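Local coordinates for protein putative oxidoreductase (Staphylococcus aureus subsp. aureus, PDB 3IV4) that is a putative oxidoreductase of the thioredoxin fold, probably acting in thiol-disulphide exchange like the monothiol bacilliredoxins of its family, at residues Phe28-Ser33 / Asn41-Phe46; Pro37-Ala42 / Glu81-Phe86. One frame throughout, in Å; residues are numbered along the deposited sequence. Where two conformers were deposited one is given.

Both contacts use helix 37-53. Contact 1 sets it on strand 26-32. Contact 2 sets its first turns on the loop 81-83 that leads into the neighbouring strand 84-89. Both are buried. Contact 1 is the larger and lies nearer the centre of the chain, about 6 Å against 9 Å, centre to centre. It puts aromatic rings on aliphatic carbons. Contact 2 turns on a cis proline, with a serine hydroxyl beside it and the exposed I38 at its margin. Neither has a hydrogen bond between its own two segments. They are tied to each other instead: H32 of contact 1 bonds to S39 of contact 2, and the backbones of K31 and Q84 pair in the sheet.

Contact 1 of 2, residues Phe28-Ser33 / Asn41-Phe46; sequences FVLKHS and NAYDQF
F28 meets F46 through its CB, which lies 3.6 Å from F46 CE1. The ring of F28 leads away from the helix segment. Its CG is anti to the carbonyl carbon (chi1 -76°). There it stacks on Y87 and meets F49 edge-to-face. V29 turns its side chain to the other face of the sheet. Its backbone still reaches F46, with V29 N at the ring edge, near the ring plane. L30 carries most of the strand's share. Its CB sits over the centre of one face of the F46 ring, 3.8 Å from the centroid and 9° off the ring normal. This is a CH-pi contact. Farther out on the same side chain, L30 CD2 touches Y43 CD1 and Y43 CA, both at 3.8 Å. The L30 and Y43 side chains cross at about a right angle. L30 therefore touches both Y43 and F46, three residues apart on the helix. H32 comes next on this face. Y43 CD1 lies over the centre of one face of its imidazole, 4.0 Å above the plane. Y43 CB is off-centre over the ring, 4.3 Å from the centroid. The two ring planes make an angle of 37°, so the pair is oblique. H32 ND1 is hydrogen-bonded to S39 OG at the start of the same helix, a bond that helps fix the rotation of the imidazole. The Y43 ring also meets Y59 of strand 57-61 edge-to-face. The short strand and helix segments run nearly antiparallel, and their axes come within 9.3 Å. No hydrogen bond joins them. Strand 26-32, helix 37-53 and strand 57-61 form a beta-alpha-beta unit, and this buried packing of helix on sheet belongs to the thioredoxin fold.

Contact 2 of 2, residues Pro37-Ala42 / Glu81-Phe86; sequences PISANA and ESPQAF
P83 presses its pyrrolidine ring against I38, S39 and A42. No aromatic ring takes part; the puckered pyrrolidine is touched at CB, CG and CD. P83 CG meets A42 CB at 3.6 Å and S39 CA at 3.7 Å. P83 CD touches I38 CG2 at 3.9 Å. P83 CB lies 3.5 Å from S39 OG. The helix therefore meets the ring with two methyl groups, a backbone carbon and one hydroxyl. The I38 side chain crosses the proline at about a right angle, on the exposed margin of the contact. S39 has OG anti to the backbone N (chi1 -160°), and the hydroxyl rests beside P83 CB. Its polar needs are met elsewhere. Besides its bond to H32, it is hydrogen-bonded to the backbone N of S33. S82 OG stands 4.1 Å from S39 OG, too far for a bond. In the conformer given, S82 OG is paired with S33 OG, a doubtful bond because S33 has two conformers. The peptide before P83 is cis. Within the 81-86 segment, E81 N makes a weak bond to Q84 OE1, at 3.2 Å. A cis proline facing the start of this helix is a hallmark of the thioredoxin fold. In relatives it lies beside the active-site cysteine, so this spot is probably near the redox site here. The backbone of P83 bonds to H99. Just after it, strand 84-89 runs between strands 26-32 and 92-98, pairing Q84 with K31 and A85 with R97, while helix 37-53 packs on the face of strand 26-32 and helix 66-76 touches F86.

Contact 1 of 2, residues Phe28-Ser33 / Asn41-Phe46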
ATOM      1  N   PHE A  28      -1.125  -4.275  -4.261  1.00  9.72           N
ATOM      2  CA  PHE A  28      -1.281  -3.690  -2.940  1.00  9.45           C
ATOM      3  C   PHE A  28      -0.552  -2.361  -2.917  1.00  9.08           C
ATOM      4  O   PHE A  28       0.548  -2.250  -3.469  1.00  9.69           O
ATOM      5  CB  PHE A  28      -0.673  -4.605  -1.863  1.00 10.01           C
ATOM      6  CG  PHE A  28      -1.511  -5.808  -1.527  1.00 10.05           C
ATOM      7  CD1 PHE A  28      -2.504  -5.728  -0.549  1.00 10.56           C
ATOM      8  CD2 PHE A  28      -1.290  -7.031  -2.164  1.00 12.28           C
ATOM      9  CE1 PHE A  28      -3.281  -6.854  -0.203  1.00 11.75           C
ATOM     10  CE2 PHE A  28      -2.068  -8.161  -1.834  1.00 12.07           C
ATOM     11  CZ  PHE A  28      -3.050  -8.068  -0.845  1.00 12.29           C
ATOM     12  N   VAL A  29      -1.161  -1.371  -2.271  1.00  9.01           N
ATOM     13  CA  VAL A  29      -0.595  -0.021  -2.140  1.00  9.45           C
ATOM     14  C   VAL A  29      -0.709   0.410  -0.676  1.00  9.04           C
ATOM     15  O   VAL A  29      -1.789   0.315  -0.087  1.00  9.81           O
ATOM     16  CB  VAL A  29      -1.357   1.003  -3.023  1.00  9.79           C
ATOM     17  CG1 VAL A  29      -0.776   2.410  -2.843  1.00 10.82           C
ATOM     18  CG2 VAL A  29      -1.300   0.583  -4.499  1.00 11.63           C
ATOM     19  N   LEU A  30       0.387   0.912  -0.112  1.00  8.72           N
ATOM     20  CA  LEU A  30       0.420   1.354   1.270  1.00  8.53           C
ATOM     21  C   LEU A  30       0.683   2.852   1.367  1.00  8.96           C
ATOM     22  O   LEU A  30       1.685   3.325   0.844  1.00  9.15           O
ATOM     23  CB  LEU A  30       1.543   0.615   2.003  1.00  8.84           C
ATOM     24  CG  LEU A  30       1.814   1.027   3.443  1.00  7.91           C
ATOM     25  CD1 LEU A  30       0.670   0.615   4.364  1.00  9.89           C
ATOM     26  CD2 LEU A  30       3.160   0.493   3.930  1.00  9.29           C
ATOM     27  N   LYS A  31      -0.191   3.568   2.065  1.00  9.15           N
ATOM     28  CA  LYS A  31       0.098   4.920   2.518  1.00 10.01           C
ATOM     29  C   LYS A  31       0.939   4.827   3.785  1.00 10.26           C
ATOM     30  O   LYS A  31       0.509   4.223   4.779  1.00 10.44           O
ATOM     31  CB  LYS A  31      -1.190   5.688   2.834  1.00 10.07           C
ATOM     32  CG  LYS A  31      -2.073   5.979   1.650  1.00 10.55           C
ATOM     33  CD  LYS A  31      -3.164   6.964   2.084  1.00 11.21           C
ATOM     34  CE  LYS A  31      -4.056   7.380   0.916  1.00 11.99           C
ATOM     35  NZ  LYS A  31      -4.986   8.479   1.363  1.00 12.38           N
ATOM     36  N   HIS A  32       2.111   5.450   3.762  1.00 10.79           N
ATOM     37  CA  HIS A  32       3.078   5.349   4.860  1.00 11.60           C
ATOM     38  C   HIS A  32       3.467   6.741   5.375  1.00 12.47           C
ATOM     39  O   HIS A  32       3.654   7.660   4.580  1.00 12.17           O
ATOM     40  CB  HIS A  32       4.306   4.576   4.346  1.00 11.71           C
ATOM     41  CG  HIS A  32       5.447   4.493   5.315  1.00 12.77           C
ATOM     42  ND1 HIS A  32       5.321   3.960   6.582  1.00 12.63           N
ATOM     43  CD2 HIS A  32       6.752   4.830   5.177  1.00 14.79           C
ATOM     44  CE1 HIS A  32       6.499   3.989   7.189  1.00 13.96           C
ATOM     45  NE2 HIS A  32       7.383   4.509   6.356  1.00 16.40           N
ATOM     46  N   SER A  33       3.573   6.888   6.697  0.50 12.89           N
ATOM     47  CA  SER A  33       4.111   8.118   7.308  0.50 13.58           C
ATOM     48  C   SER A  33       5.544   7.881   7.763  0.50 14.31           C
ATOM     49  O   SER A  33       5.849   6.827   8.319  0.50 13.53           O
ATOM     50  CB  SER A  33       3.260   8.561   8.501  0.50 14.09           C
ATOM     51  OG  SER A  33       1.996   9.041   8.086  0.50 15.30           O
ATOM     52  N   ASN A  41       5.522  -0.119  11.721  1.00 11.49           N
ATOM     53  CA  ASN A  41       5.059  -1.490  11.996  1.00 12.93           C
ATOM     54  C   ASN A  41       4.265  -2.031  10.803  1.00 12.23           C
ATOM     55  O   ASN A  41       4.467  -3.174  10.364  1.00 12.79           O
ATOM     56  CB  ASN A  41       4.182  -1.508  13.258  1.00 14.05           C
ATOM     57  CG  ASN A  41       4.976  -1.319  14.541  1.00 18.57           C
ATOM     58  OD1 ASN A  41       6.185  -1.525  14.573  1.00 22.91           O
ATOM     59  ND2 ASN A  41       4.283  -0.933  15.615  1.00 22.46           N
ATOM     60  N   ALA A  42       3.359  -1.210  10.270  1.00 11.75           N
ATOM     61  CA  ALA A  42       2.598  -1.598   9.072  1.00 11.13           C
ATOM     62  C   ALA A  42       3.475  -1.837   7.835  1.00 10.90           C
ATOM     63  O   ALA A  42       3.251  -2.780   7.086  1.00 11.05           O
ATOM     64  CB  ALA A  42       1.516  -0.569   8.776  1.00 11.26           C
ATOM     65  N   TYR A  43       4.459  -0.966   7.618  1.00 10.70           N
ATOM     66  CA  TYR A  43       5.379  -1.103   6.504  1.00 11.73           C
ATOM     67  C   TYR A  43       6.159  -2.421   6.634  1.00 11.86           C
ATOM     68  O   TYR A  43       6.352  -3.144   5.653  1.00 11.83           O
ATOM     69  CB  TYR A  43       6.338   0.096   6.475  1.00 11.78           C
ATOM     70  CG  TYR A  43       7.262   0.173   5.275  1.00 14.32           C
ATOM     71  CD1 TYR A  43       6.921   0.927   4.168  1.00 17.93           C
ATOM     72  CD2 TYR A  43       8.497  -0.469   5.277  1.00 18.20           C
ATOM     73  CE1 TYR A  43       7.765   1.025   3.073  1.00 20.15           C
ATOM     74  CE2 TYR A  43       9.360  -0.370   4.170  1.00 20.88           C
ATOM     75  CZ  TYR A  43       8.970   0.379   3.080  1.00 21.69           C
ATOM     76  OH  TYR A  43       9.798   0.490   1.984  1.00 25.29           O
ATOM     77  N   ASP A  44       6.598  -2.729   7.855  1.00 12.34           N
ATOM     78  CA  ASP A  44       7.266  -4.006   8.114  1.00 12.94           C
ATOM     79  C   ASP A  44       6.366  -5.214   7.775  1.00 12.22           C
ATOM     80  O   ASP A  44       6.813  -6.154   7.105  1.00 12.43           O
ATOM     81  CB  ASP A  44       7.709  -4.047   9.576  1.00 14.22           C
ATOM     82  CG  ASP A  44       8.577  -5.250   9.897  1.00 17.84           C
ATOM     83  OD1 ASP A  44       8.165  -6.003  10.784  1.00 22.21           O
ATOM     84  OD2 ASP A  44       9.627  -5.425   9.264  1.00 23.51           O
ATOM     85  N   GLN A  45       5.100  -5.180   8.214  1.00 11.83           N
ATOM     86  CA  GLN A  45       4.125  -6.232   7.863  1.00 11.86           C
ATOM     87  C   GLN A  45       3.950  -6.339   6.353  1.00 11.26           C
ATOM     88  O   GLN A  45       3.911  -7.433   5.797  1.00 11.06           O
ATOM     89  CB  GLN A  45       2.770  -5.985   8.534  1.00 12.06           C
ATOM     90  CG  GLN A  45       2.854  -6.104  10.061  1.00 13.11           C
ATOM     91  CD  GLN A  45       3.134  -7.519  10.513  1.00 14.16           C
ATOM     92  OE1 GLN A  45       2.327  -8.433  10.300  1.00 13.82           O
ATOM     93  NE2 GLN A  45       4.296  -7.717  11.113  1.00 14.94           N
ATOM     94  N   PHE A  46       3.871  -5.185   5.701  1.00 10.34           N
ATOM     95  CA  PHE A  46       3.681  -5.084   4.260  1.00 10.35           C
ATOM     96  C   PHE A  46       4.850  -5.764   3.551  1.00 10.53           C
ATOM     97  O   PHE A  46       4.627  -6.620   2.682  1.00 10.39           O
ATOM     98  CB  PHE A  46       3.550  -3.595   3.899  1.00 10.03           C
ATOM     99  CG  PHE A  46       3.021  -3.301   2.515  1.00 10.87           C
ATOM    100  CD1 PHE A  46       1.696  -3.556   2.183  1.00 12.83           C
ATOM    101  CD2 PHE A  46       3.835  -2.666   1.575  1.00 10.43           C
ATOM    102  CE1 PHE A  46       1.204  -3.227   0.889  1.00 12.54           C
ATOM    103  CE2 PHE A  46       3.362  -2.325   0.312  1.00 10.14           C
ATOM    104  CZ  PHE A  46       2.044  -2.616  -0.035  1.00 10.86           C
TER

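Contact 2 of 2, residues Pro37-Ala42 / Glu81-Phe86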
ATOM      1  N   PRO A  37       5.906   5.281  14.422  1.00 16.10           N
ATOM      2  CA  PRO A  37       6.088   3.855  14.737  1.00 14.97           C
ATOM      3  C   PRO A  37       4.940   2.963  14.290  1.00 13.84           C
ATOM      4  O   PRO A  37       5.190   1.845  13.864  1.00 13.46           O
ATOM      5  CB  PRO A  37       6.224   3.815  16.268  1.00 15.11           C
ATOM      6  CG  PRO A  37       6.452   5.186  16.700  1.00 16.89           C
ATOM      7  CD  PRO A  37       6.009   6.137  15.629  1.00 16.47           C
ATOM      8  N   ILE A  38       3.706   3.450  14.349  1.00 13.33           N
ATOM      9  CA  ILE A  38       2.577   2.626  13.899  1.00 13.48           C
ATOM     10  C   ILE A  38       2.694   2.367  12.391  1.00 12.50           C
ATOM     11  O   ILE A  38       2.489   1.244  11.905  1.00 12.19           O
ATOM     12  CB  ILE A  38       1.196   3.262  14.253  1.00 14.27           C
ATOM     13  CG1 ILE A  38       1.033   3.364  15.767  1.00 16.65           C
ATOM     14  CG2 ILE A  38       0.050   2.438  13.632  1.00 15.06           C
ATOM     15  CD1 ILE A  38      -0.038   4.344  16.234  1.00 20.04           C
ATOM     16  N   SER A  39       3.053   3.400  11.643  1.00 11.69           N
ATOM     17  CA  SER A  39       3.266   3.241  10.211  1.00 11.27           C
ATOM     18  C   SER A  39       4.455   2.329   9.893  1.00 10.86           C
ATOM     19  O   SER A  39       4.375   1.470   8.997  1.00 10.87           O
ATOM     20  CB  SER A  39       3.430   4.606   9.530  1.00 11.15           C
ATOM     21  OG  SER A  39       3.170   4.478   8.141  1.00 12.33           O
ATOM     22  N   ALA A  40       5.557   2.492  10.625  1.00 10.63           N
ATOM     23  CA  ALA A  40       6.697   1.595  10.432  1.00 10.87           C
ATOM     24  C   ALA A  40       6.338   0.137  10.697  1.00 11.38           C
ATOM     25  O   ALA A  40       6.812  -0.741   9.986  1.00 12.23           O
ATOM     26  CB  ALA A  40       7.852   2.010  11.353  1.00 10.98           C
ATOM     27  N   ASN A  41       5.522  -0.119  11.721  1.00 11.49           N
ATOM     28  CA  ASN A  41       5.059  -1.490  11.996  1.00 12.93           C
ATOM     29  C   ASN A  41       4.265  -2.031  10.803  1.00 12.23           C
ATOM     30  O   ASN A  41       4.467  -3.174  10.364  1.00 12.79           O
ATOM     31  CB  ASN A  41       4.182  -1.508  13.258  1.00 14.05           C
ATOM     32  CG  ASN A  41       4.976  -1.319  14.541  1.00 18.57           C
ATOM     33  OD1 ASN A  41       6.185  -1.525  14.573  1.00 22.91           O
ATOM     34  ND2 ASN A  41       4.283  -0.933  15.615  1.00 22.46           N
ATOM     35  N   ALA A  42       3.359  -1.210  10.270  1.00 11.75           N
ATOM     36  CA  ALA A  42       2.598  -1.598   9.072  1.00 11.13           C
ATOM     37  C   ALA A  42       3.475  -1.837   7.835  1.00 10.90           C
ATOM     38  O   ALA A  42       3.251  -2.780   7.086  1.00 11.05           O
ATOM     39  CB  ALA A  42       1.516  -0.569   8.776  1.00 11.26           C
ATOM     40  N   GLU A  81      -6.201   7.808   5.984  1.00 13.45           N
ATOM     41  CA  GLU A  81      -5.548   7.448   7.248  1.00 13.38           C
ATOM     42  C   GLU A  81      -4.109   7.156   6.906  1.00 13.15           C
ATOM     43  O   GLU A  81      -3.773   6.911   5.744  1.00 12.73           O
ATOM     44  CB  GLU A  81      -6.137   6.182   7.887  1.00 13.57           C
ATOM     45  CG  GLU A  81      -7.631   6.221   8.150  1.00 15.97           C
ATOM     46  CD  GLU A  81      -8.018   7.020   9.378  1.00 19.72           C
ATOM     47  OE1 GLU A  81      -7.137   7.486  10.141  1.00 21.60           O
ATOM     48  OE2 GLU A  81      -9.239   7.168   9.576  1.00 23.31           O
ATOM     49  N   SER A  82      -3.263   7.137   7.931  1.00 12.65           N
ATOM     50  CA  SER A  82      -1.918   6.621   7.759  1.00 13.34           C
ATOM     51  C   SER A  82      -1.489   5.883   9.026  1.00 12.41           C
ATOM     52  O   SER A  82      -1.661   6.397  10.137  1.00 13.24           O
ATOM     53  CB  SER A  82      -0.944   7.727   7.383  1.00 14.42           C
ATOM     54  OG  SER A  82       0.275   7.154   6.965  1.00 17.40           O
ATOM     55  N   PRO A  83      -0.965   4.660   8.880  1.00 10.70           N
ATOM     56  CA  PRO A  83      -0.781   3.914   7.645  1.00 10.29           C
ATOM     57  C   PRO A  83      -2.123   3.376   7.144  1.00 10.10           C
ATOM     58  O   PRO A  83      -3.026   3.133   7.934  1.00 10.75           O
ATOM     59  CB  PRO A  83       0.121   2.760   8.077  1.00  9.95           C
ATOM     60  CG  PRO A  83      -0.257   2.505   9.487  1.00 10.27           C
ATOM     61  CD  PRO A  83      -0.560   3.869  10.060  1.00 10.27           C
ATOM     62  N   GLN A  84      -2.221   3.137   5.842  1.00  9.83           N
ATOM     63  CA  GLN A  84      -3.467   2.660   5.250  1.00  9.33           C
ATOM     64  C   GLN A  84      -3.116   1.825   4.046  1.00  9.42           C
ATOM     65  O   GLN A  84      -2.367   2.270   3.183  1.00 10.15           O
ATOM     66  CB  GLN A  84      -4.331   3.852   4.855  1.00  9.69           C
ATOM     67  CG  GLN A  84      -5.719   3.484   4.379  1.00  9.70           C
ATOM     68  CD  GLN A  84      -6.565   4.747   4.174  1.00  9.83           C
ATOM     69  OE1 GLN A  84      -6.124   5.704   3.523  1.00 11.76           O
ATOM     70  NE2 GLN A  84      -7.763   4.768   4.765  1.00 12.65           N
ATOM     71  N   ALA A  85      -3.661   0.617   3.964  1.00  8.64           N
ATOM     72  CA  ALA A  85      -3.296  -0.268   2.868  1.00  8.58           C
ATOM     73  C   ALA A  85      -4.519  -0.587   2.037  1.00  8.54           C
ATOM     74  O   ALA A  85      -5.629  -0.678   2.573  1.00  8.63           O
ATOM     75  CB  ALA A  85      -2.661  -1.557   3.409  1.00  8.63           C
ATOM     76  N   PHE A  86      -4.299  -0.737   0.733  1.00  8.41           N
ATOM     77  CA  PHE A  86      -5.369  -0.997  -0.225  1.00  8.50           C
ATOM     78  C   PHE A  86      -4.957  -2.161  -1.107  1.00  9.19           C
ATOM     79  O   PHE A  86      -3.781  -2.352  -1.390  1.00  8.68           O
ATOM     80  CB  PHE A  86      -5.540   0.210  -1.154  1.00  8.81           C
ATOM     81  CG  PHE A  86      -6.061   1.423  -0.482  1.00  8.92           C
ATOM     82  CD1 PHE A  86      -7.436   1.640  -0.402  1.00 10.17           C
ATOM     83  CD2 PHE A  86      -5.191   2.365   0.095  1.00 10.56           C
ATOM     84  CE1 PHE A  86      -7.944   2.772   0.233  1.00 11.47           C
ATOM     85  CE2 PHE A  86      -5.693   3.490   0.720  1.00 10.93           C
ATOM     86  CZ  PHE A  86      -7.069   3.690   0.793  1.00 11.36           C
TER